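Local coordinates for uncharacterized protein (Parabacteroides merdae, PDB 4R7F) that is of unknown function but carries three immunoglobulin-like beta-sandwich domains, binds magnesium and is probably related to the plug protein of the type 9 secretion system, at residues Asp188-Arg191 and Asp192-Val195; Lys233-Gly236 and Met237-Asn241; Asp256-Arg259 and Asp260-Thr263. All blocks are in the same frame, centred on the assembly; numbering follows the deposited sequence. Where two conformers were deposited one is given.

Contact 1: Asp188-Arg191 and Asp192-Val195; sequences DNRR and DNAV
Arg190 grips Asp192 side-on just where the chain enters a type I beta turn, Arg191 to Ala194, in the loop between strands 181-187 and 202-204. NE of Arg190 reaches OD1 of Asp192 at 2.9 Å and NH2 of Arg190 meets OD2 at 2.8 Å. Each bond is almost straight and uses a syn lone pair, with the two planes 11° apart. CG between the backbone N and the carbonyl carbon (chi1 68°) turns the carboxylate back toward Arg190; OD2 also accepts from Gly358 N. The amide of Asn193 stacks on one guanidinium face, 5° from parallel. Its ND2 also donates to Gln187 OE1, which, with a water on OD1, should hold the amide's rotation. Replacing Arg190 by a leucine would probably leave the Asp192 carboxylate without its charged mate and strip the Asn193 amide of the flat group it lies on.

The other side is looser. NH1 of partly exposed Arg191 donates to Phe5 O, and the guanidinium makes a cation-pi contact with Trp64. Ala194 N closes the turn onto Arg191 O at 3.3 Å, its CB near the same oxygen. Water 1 bridges the turn, donating to Arg190 O at 2.6 Å and to Asn193 OD1 at 2.8 Å.

Contact 2: Lys233-Gly236 and Met237-Asn241; sequences KYNG and MHVEN
The amide of Asn235 lies flat-on over the backbone of Val239 to Asn241, which passes across one of its faces, while waters meet its two polar ends. This packs a loop residue against strand 239-245 where a type II beta turn, Gly236 to Val239, runs into the strand. On the covered face OD1 of Asn235 is 3.4 Å from Asn241 CA, and ND2 stands 3.5 Å from Glu240 O at an angle too poor for a bond. Water 3 makes that link instead: it accepts from Asn235 ND2 at 3.2 Å and donates to Glu240 O at 3.1 Å and to Asn241 OD1 at 2.8 Å. Glu240 and Asn241 together face Glu252 of strand 248-253, a classic beta bulge at this outer strand of the sheet.

Val239 is the buried piece. Its CG1 lies anti to the backbone N (chi1 168°), which brings it under the same face of the Asn235 amide, 3.7 Å from OD1; CG2 goes the other way, beside Gly236. The same side chain packs on Val251 and Leu253, tying the turn to the neighbouring strand.

Within the turn His238 takes the left-handed backbone conformation (phi 67°) expected at the third position of type II. Its ring leaves the turn altogether, and NE2 is taken by Asp256. The selenomethionine side chain at Met237 runs off toward Arg226 and Glu228. The turn is closed by Val239 N donating to Gly236 O at 3.0 Å, and water 4 adds a second donor to that oxygen at 2.7 Å.

Contact 3: Asp256-Arg259 and Asp260-Thr263; sequences DYRR and DKGT
Asp260 divides its carboxylate between two cations. OD1 accepts NZ of the next residue, Lys261, at 2.9 Å on its syn lone pair, and OD2 takes NH2 of Arg258 at 3.2 Å. The second is a salt bridge whose hydrogen bond is weak, its N-H bent to 129°, although guanidinium and carboxylate planes are only 16° apart. NH2 of Arg258 has a further weak acceptor in Pro362 O.

Bends at chi3 and chi4 fold the lysine back, so that NZ rests over one face of the Arg258 guanidinium, 3.4 Å from NE. Both are donors, and the carboxylate next to both probably offsets the closeness of the charges. Lys261 is poorly ordered, however, and this arm is likely to be mobile.

Together the three side chains form a salt-bridge network on the surface of an irregular loop running from strand 248-253 to strand 274-276. Part of its backbone is held from outside: the hydroxyl of Tyr367 hydrogen-bonds Arg259 O and, weakly, Gly262 N. Lys261 N instead donates to water 5 at 2.9 Å, a water that also leans weakly on Arg258 O.

Arg259 turns its side chain away from the network. Its NH2 forms a salt bridge with Glu364 and also donates to the backbone O of Glu223, a magnesium ligand.

Contact 1 is partly buried near the middle of the chain, whereas contacts 2 and 3 are surface features. Contacts 1 and 3 both set an arginine two residues ahead of an aspartate, yet the inner pair is a straight two-pronged bridge and the outer one a single weak bond to a carboxylate shared with a poorly ordered lysine. Contact 2 has no charge pairing across it and relies on an amide, waters and a buried valine. It runs into strand 239-245, which pairs with 248-253, and contact 3 follows the latter strand; the two touch through His238 NE2 and Asp256 OD1, 2.6 Å apart, a probable hydrogen bond. Contact 1 comes no nearer than about 10 Å to contact 3, measured between nearest atoms.

Contact 1: Asp188-Arg191 and Asp192-Val195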
loop_
_atom_site.group_PDB
_atom_site.type_symbol
_atom_site.label_atom_id
_atom_site.label_comp_id
_atom_site.label_asym_id
_atom_site.label_seq_id
_atom_site.Cartn_x
_atom_site.Cartn_y
_atom_site.Cartn_z
ATOM N N ASP A 188 -3.046 6.413 -12.379
ATOM C CA ASP A 188 -3.871 7.254 -11.491
ATOM C C ASP A 188 -5.305 7.446 -12.025
ATOM O O ASP A 188 -5.844 8.554 -12.021
ATOM C CB ASP A 188 -3.189 8.606 -11.194
ATOM C CG ASP A 188 -1.796 8.442 -10.581
ATOM O OD1 ASP A 188 -1.591 7.453 -9.865
ATOM O OD2 ASP A 188 -0.893 9.273 -10.837
ATOM N N ASN A 189 -5.900 6.350 -12.498
ATOM C CA ASN A 189 -7.271 6.356 -12.989
ATOM C C ASN A 189 -7.583 7.362 -14.111
ATOM O O ASN A 189 -8.709 7.842 -14.219
ATOM C CB ASN A 189 -8.216 6.498 -11.782
ATOM C CG ASN A 189 -8.391 5.160 -11.057
ATOM O OD1 ASN A 189 -8.982 4.225 -11.591
ATOM N ND2 ASN A 189 -7.829 5.056 -9.876
ATOM N N ARG A 190 -6.569 7.666 -14.925
ATOM C CA ARG A 190 -6.684 8.641 -16.008
ATOM C C ARG A 190 -6.832 7.867 -17.291
ATOM O O ARG A 190 -6.047 6.934 -17.567
ATOM C CB ARG A 190 -5.434 9.498 -16.114
ATOM C CG ARG A 190 -5.332 10.569 -15.043
ATOM C CD ARG A 190 -3.942 11.215 -14.981
ATOM N NE ARG A 190 -3.535 11.717 -16.289
ATOM C CZ ARG A 190 -2.307 12.129 -16.571
ATOM N NH1 ARG A 190 -1.355 12.078 -15.656
ATOM N NH2 ARG A 190 -2.028 12.593 -17.774
ATOM N N ARG A 191 -7.814 8.257 -18.088
ATOM C CA ARG A 191 -7.943 7.712 -19.428
ATOM C C ARG A 191 -7.132 8.439 -20.433
ATOM O O ARG A 191 -6.774 7.872 -21.431
ATOM C CB ARG A 191 -9.382 7.717 -19.879
ATOM C CG ARG A 191 -10.208 6.715 -19.085
ATOM C CD ARG A 191 -11.377 6.254 -19.923
ATOM N NE ARG A 191 -12.341 5.485 -19.155
ATOM C CZ ARG A 191 -13.490 5.030 -19.659
ATOM N NH1 ARG A 191 -13.828 5.300 -20.924
ATOM N NH2 ARG A 191 -14.313 4.322 -18.889
ATOM N N ASP A 192 -6.832 9.703 -20.190
ATOM C CA ASP A 192 -6.193 10.518 -21.218
ATOM C C ASP A 192 -4.828 9.997 -21.665
ATOM O O ASP A 192 -4.477 10.131 -22.842
ATOM C CB ASP A 192 -6.089 11.963 -20.743
ATOM C CG ASP A 192 -5.117 12.130 -19.575
ATOM O OD1 ASP A 192 -5.493 11.802 -18.440
ATOM O OD2 ASP A 192 -3.989 12.619 -19.794
ATOM N N ASN A 193 -4.038 9.436 -20.744
ATOM C CA ASN A 193 -2.716 8.900 -21.117
ATOM C C ASN A 193 -2.609 7.384 -20.910
ATOM O O ASN A 193 -1.518 6.849 -20.649
ATOM C CB ASN A 193 -1.610 9.624 -20.375
ATOM C CG ASN A 193 -1.590 9.289 -18.892
ATOM O OD1 ASN A 193 -2.589 8.857 -18.335
ATOM N ND2 ASN A 193 -0.437 9.462 -18.256
ATOM N N ALA A 194 -3.744 6.698 -21.053
ATOM C CA ALA A 194 -3.804 5.251 -20.891
ATOM C C ALA A 194 -3.119 4.545 -22.056
ATOM O O ALA A 194 -2.945 5.111 -23.115
ATOM C CB ALA A 194 -5.234 4.788 -20.766
ATOM N N VAL A 195 -2.730 3.295 -21.847
ATOM C CA VAL A 195 -1.985 2.544 -22.826
ATOM C C VAL A 195 -2.732 1.249 -23.159
ATOM O O VAL A 195 -3.331 0.612 -22.274
ATOM C CB VAL A 195 -0.584 2.190 -22.258
ATOM C CG1 VAL A 195 0.187 1.316 -23.221
ATOM C CG2 VAL A 195 0.207 3.444 -21.970
HETATM O O HOH W 1 -3.499 6.316 -17.795
#

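Contact 2: Lys233-Gly236 and Met237-Asn241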
loop_
_atom_site.group_PDB
_atom_site.type_symbol
_atom_site.label_atom_id
_atom_site.label_comp_id
_atom_site.label_asym_id
_atom_site.label_seq_id
_atom_site.Cartn_x
_atom_site.Cartn_y
_atom_site.Cartn_z
ATOM N N LYS A 233 -14.999 28.488 9.273
ATOM C CA LYS A 233 -14.566 29.240 10.468
ATOM C C LYS A 233 -13.074 29.501 10.416
ATOM O O LYS A 233 -12.630 30.615 10.652
ATOM C CB LYS A 233 -14.907 28.499 11.777
ATOM C CG LYS A 233 -16.329 27.960 11.898
ATOM C CD LYS A 233 -17.324 29.027 12.296
ATOM C CE LYS A 233 -18.759 28.562 12.092
ATOM N NZ LYS A 233 -19.612 29.694 11.629
ATOM N N TYR A 234 -12.302 28.466 10.115
ATOM C CA TYR A 234 -10.864 28.610 9.955
ATOM C C TYR A 234 -10.480 28.290 8.525
ATOM O O TYR A 234 -11.257 27.702 7.772
ATOM C CB TYR A 234 -10.102 27.693 10.930
ATOM C CG TYR A 234 -10.386 26.225 10.749
ATOM C CD1 TYR A 234 -11.500 25.637 11.338
ATOM C CD2 TYR A 234 -9.532 25.414 9.992
ATOM C CE1 TYR A 234 -11.768 24.285 11.169
ATOM C CE2 TYR A 234 -9.793 24.059 9.815
ATOM C CZ TYR A 234 -10.916 23.505 10.404
ATOM O OH TYR A 234 -11.184 22.168 10.256
ATOM N N ASN A 235 -9.260 28.674 8.176
ATOM C CA ASN A 235 -8.682 28.383 6.883
ATOM C C ASN A 235 -8.015 27.032 6.908
ATOM O O ASN A 235 -7.054 26.838 7.637
ATOM C CB ASN A 235 -7.655 29.452 6.539
ATOM C CG ASN A 235 -8.285 30.814 6.336
ATOM O OD1 ASN A 235 -9.404 30.950 5.827
ATOM N ND2 ASN A 235 -7.561 31.833 6.717
ATOM N N GLY A 236 -8.516 26.089 6.118
ATOM C CA GLY A 236 -7.921 24.757 6.079
ATOM C C GLY A 236 -6.624 24.727 5.275
ATOM O O GLY A 236 -6.064 25.761 4.913
HETATM N N MSE A 237 -6.149 23.518 5.008
HETATM C CA MSE A 237 -4.909 23.293 4.279
HETATM C C MSE A 237 -5.009 23.949 2.940
HETATM O O MSE A 237 -5.953 23.700 2.180
HETATM C CB MSE A 237 -4.747 21.792 4.097
HETATM C CG MSE A 237 -3.535 21.387 3.244
HETATM SE SE MSE A 237 -3.543 19.426 3.084
HETATM C CE MSE A 237 -3.128 18.829 4.927
ATOM N N HIS A 238 -4.020 24.779 2.642
ATOM C CA HIS A 238 -3.895 25.466 1.363
ATOM C C HIS A 238 -4.982 26.486 1.120
ATOM O O HIS A 238 -5.198 26.898 -0.010
ATOM C CB HIS A 238 -3.815 24.464 0.199
ATOM C CG HIS A 238 -3.017 24.956 -0.960
ATOM N ND1 HIS A 238 -1.672 25.249 -0.867
ATOM C CD2 HIS A 238 -3.371 25.204 -2.249
ATOM C CE1 HIS A 238 -1.223 25.628 -2.055
ATOM N NE2 HIS A 238 -2.239 25.611 -2.907
ATOM N N VAL A 239 -5.635 26.941 2.179
ATOM C CA VAL A 239 -6.670 27.972 2.026
ATOM C C VAL A 239 -6.205 29.309 2.577
ATOM O O VAL A 239 -5.801 29.393 3.722
ATOM C CB VAL A 239 -7.934 27.546 2.755
ATOM C CG1 VAL A 239 -8.904 28.713 2.873
ATOM C CG2 VAL A 239 -8.550 26.333 2.044
ATOM N N GLU A 240 -6.294 30.350 1.763
ATOM C CA GLU A 240 -5.774 31.688 2.091
ATOM C C GLU A 240 -6.839 32.478 2.854
ATOM O O GLU A 240 -6.523 33.261 3.726
ATOM C CB GLU A 240 -5.377 32.411 0.795
ATOM C CG GLU A 240 -4.725 33.781 0.930
ATOM C CD GLU A 240 -3.341 33.735 1.576
ATOM O OE1 GLU A 240 -2.503 32.886 1.183
ATOM O OE2 GLU A 240 -3.078 34.572 2.477
ATOM N N ASN A 241 -8.106 32.245 2.529
ATOM C CA ASN A 241 -9.196 32.979 3.127
ATOM C C ASN A 241 -10.522 32.431 2.646
ATOM O O ASN A 241 -10.644 31.920 1.531
ATOM C CB ASN A 241 -9.104 34.471 2.771
ATOM C CG ASN A 241 -10.118 35.327 3.533
ATOM O OD1 ASN A 241 -10.255 35.247 4.763
ATOM N ND2 ASN A 241 -10.855 36.135 2.789
HETATM O O HOH W 2 -11.232 32.691 6.882
HETATM O O HOH W 3 -7.766 34.928 5.988
HETATM O O HOH W 4 -4.098 27.484 5.537
#

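Contact 3: Asp256-Arg259 and Asp260-Thr263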
loop_
_atom_site.group_PDB
_atom_site.type_symbol
_atom_site.label_atom_id
_atom_site.label_comp_id
_atom_site.label_asym_id
_atom_site.label_seq_id
_atom_site.Cartn_x
_atom_site.Cartn_y
_atom_site.Cartn_z
ATOM N N ASP A 256 -0.824 28.682 -6.411
ATOM C CA ASP A 256 -0.022 27.550 -6.844
ATOM C C ASP A 256 1.024 28.025 -7.838
ATOM O O ASP A 256 0.767 28.978 -8.558
ATOM C CB ASP A 256 -0.914 26.481 -7.490
ATOM C CG ASP A 256 -1.871 25.826 -6.499
ATOM O OD1 ASP A 256 -1.423 25.573 -5.368
ATOM O OD2 ASP A 256 -3.044 25.510 -6.865
ATOM N N TYR A 257 2.169 27.327 -7.884
ATOM C CA TYR A 257 3.274 27.665 -8.764
ATOM C C TYR A 257 3.715 26.389 -9.472
ATOM O O TYR A 257 3.438 25.303 -8.994
ATOM C CB TYR A 257 4.448 28.302 -7.966
ATOM C CG TYR A 257 4.064 29.574 -7.182
ATOM C CD1 TYR A 257 3.560 29.493 -5.887
ATOM C CD2 TYR A 257 4.187 30.831 -7.754
ATOM C CE1 TYR A 257 3.178 30.625 -5.189
ATOM C CE2 TYR A 257 3.827 31.974 -7.070
ATOM C CZ TYR A 257 3.320 31.860 -5.787
ATOM O OH TYR A 257 2.918 32.970 -5.110
ATOM N N ARG A 258 4.380 26.533 -10.619
ATOM C CA ARG A 258 5.021 25.400 -11.292
ATOM C C ARG A 258 5.961 24.691 -10.328
ATOM O O ARG A 258 6.610 25.323 -9.523
ATOM C CB ARG A 258 5.748 25.841 -12.561
ATOM C CG ARG A 258 4.750 26.299 -13.624
ATOM C CD ARG A 258 5.349 26.762 -14.945
ATOM N NE ARG A 258 6.034 25.690 -15.666
ATOM C CZ ARG A 258 6.510 25.773 -16.914
ATOM N NH1 ARG A 258 6.375 26.890 -17.618
ATOM N NH2 ARG A 258 7.109 24.721 -17.475
ATOM N N ARG A 259 5.960 23.362 -10.381
ATOM C CA ARG A 259 6.783 22.537 -9.500
ATOM C C ARG A 259 7.795 21.709 -10.293
ATOM O O ARG A 259 8.428 20.829 -9.747
ATOM C CB ARG A 259 5.891 21.590 -8.675
ATOM C CG ARG A 259 5.045 22.306 -7.645
ATOM C CD ARG A 259 4.370 21.366 -6.666
ATOM N NE ARG A 259 3.459 20.470 -7.374
ATOM C CZ ARG A 259 2.970 19.336 -6.891
ATOM N NH1 ARG A 259 3.283 18.948 -5.682
ATOM N NH2 ARG A 259 2.158 18.586 -7.626
ATOM N N ASP A 260 7.945 21.982 -11.578
ATOM C CA ASP A 260 8.829 21.175 -12.440
ATOM C C ASP A 260 10.338 21.462 -12.296
ATOM O O ASP A 260 11.157 20.687 -12.773
ATOM C CB ASP A 260 8.465 21.381 -13.915
ATOM C CG ASP A 260 8.575 22.831 -14.335
ATOM O OD1 ASP A 260 8.163 23.674 -13.537
ATOM O OD2 ASP A 260 9.046 23.134 -15.438
ATOM N N LYS A 261 10.710 22.575 -11.690
ATOM C CA LYS A 261 12.112 22.985 -11.704
ATOM C C LYS A 261 12.746 22.705 -10.338
ATOM O O LYS A 261 13.482 23.533 -9.824
ATOM C CB LYS A 261 12.226 24.490 -12.037
ATOM C CG LYS A 261 11.635 24.954 -13.369
ATOM C CD LYS A 261 11.298 26.456 -13.337
ATOM C CE LYS A 261 9.892 26.744 -12.793
ATOM N NZ LYS A 261 8.831 26.506 -13.826
ATOM N N GLY A 262 12.475 21.549 -9.744
ATOM C CA GLY A 262 12.840 21.341 -8.347
ATOM C C GLY A 262 13.416 19.989 -7.948
ATOM O O GLY A 262 14.061 19.318 -8.726
ATOM N N THR A 263 13.183 19.623 -6.692
ATOM C CA THR A 263 13.627 18.366 -6.099
ATOM C C THR A 263 12.372 17.731 -5.529
ATOM O O THR A 263 11.530 18.437 -4.989
ATOM C CB THR A 263 14.627 18.628 -4.938
ATOM O OG1 THR A 263 15.817 19.217 -5.467
ATOM C CG2 THR A 263 14.991 17.331 -4.180
HETATM O O HOH W 5 9.815 24.347 -9.622
#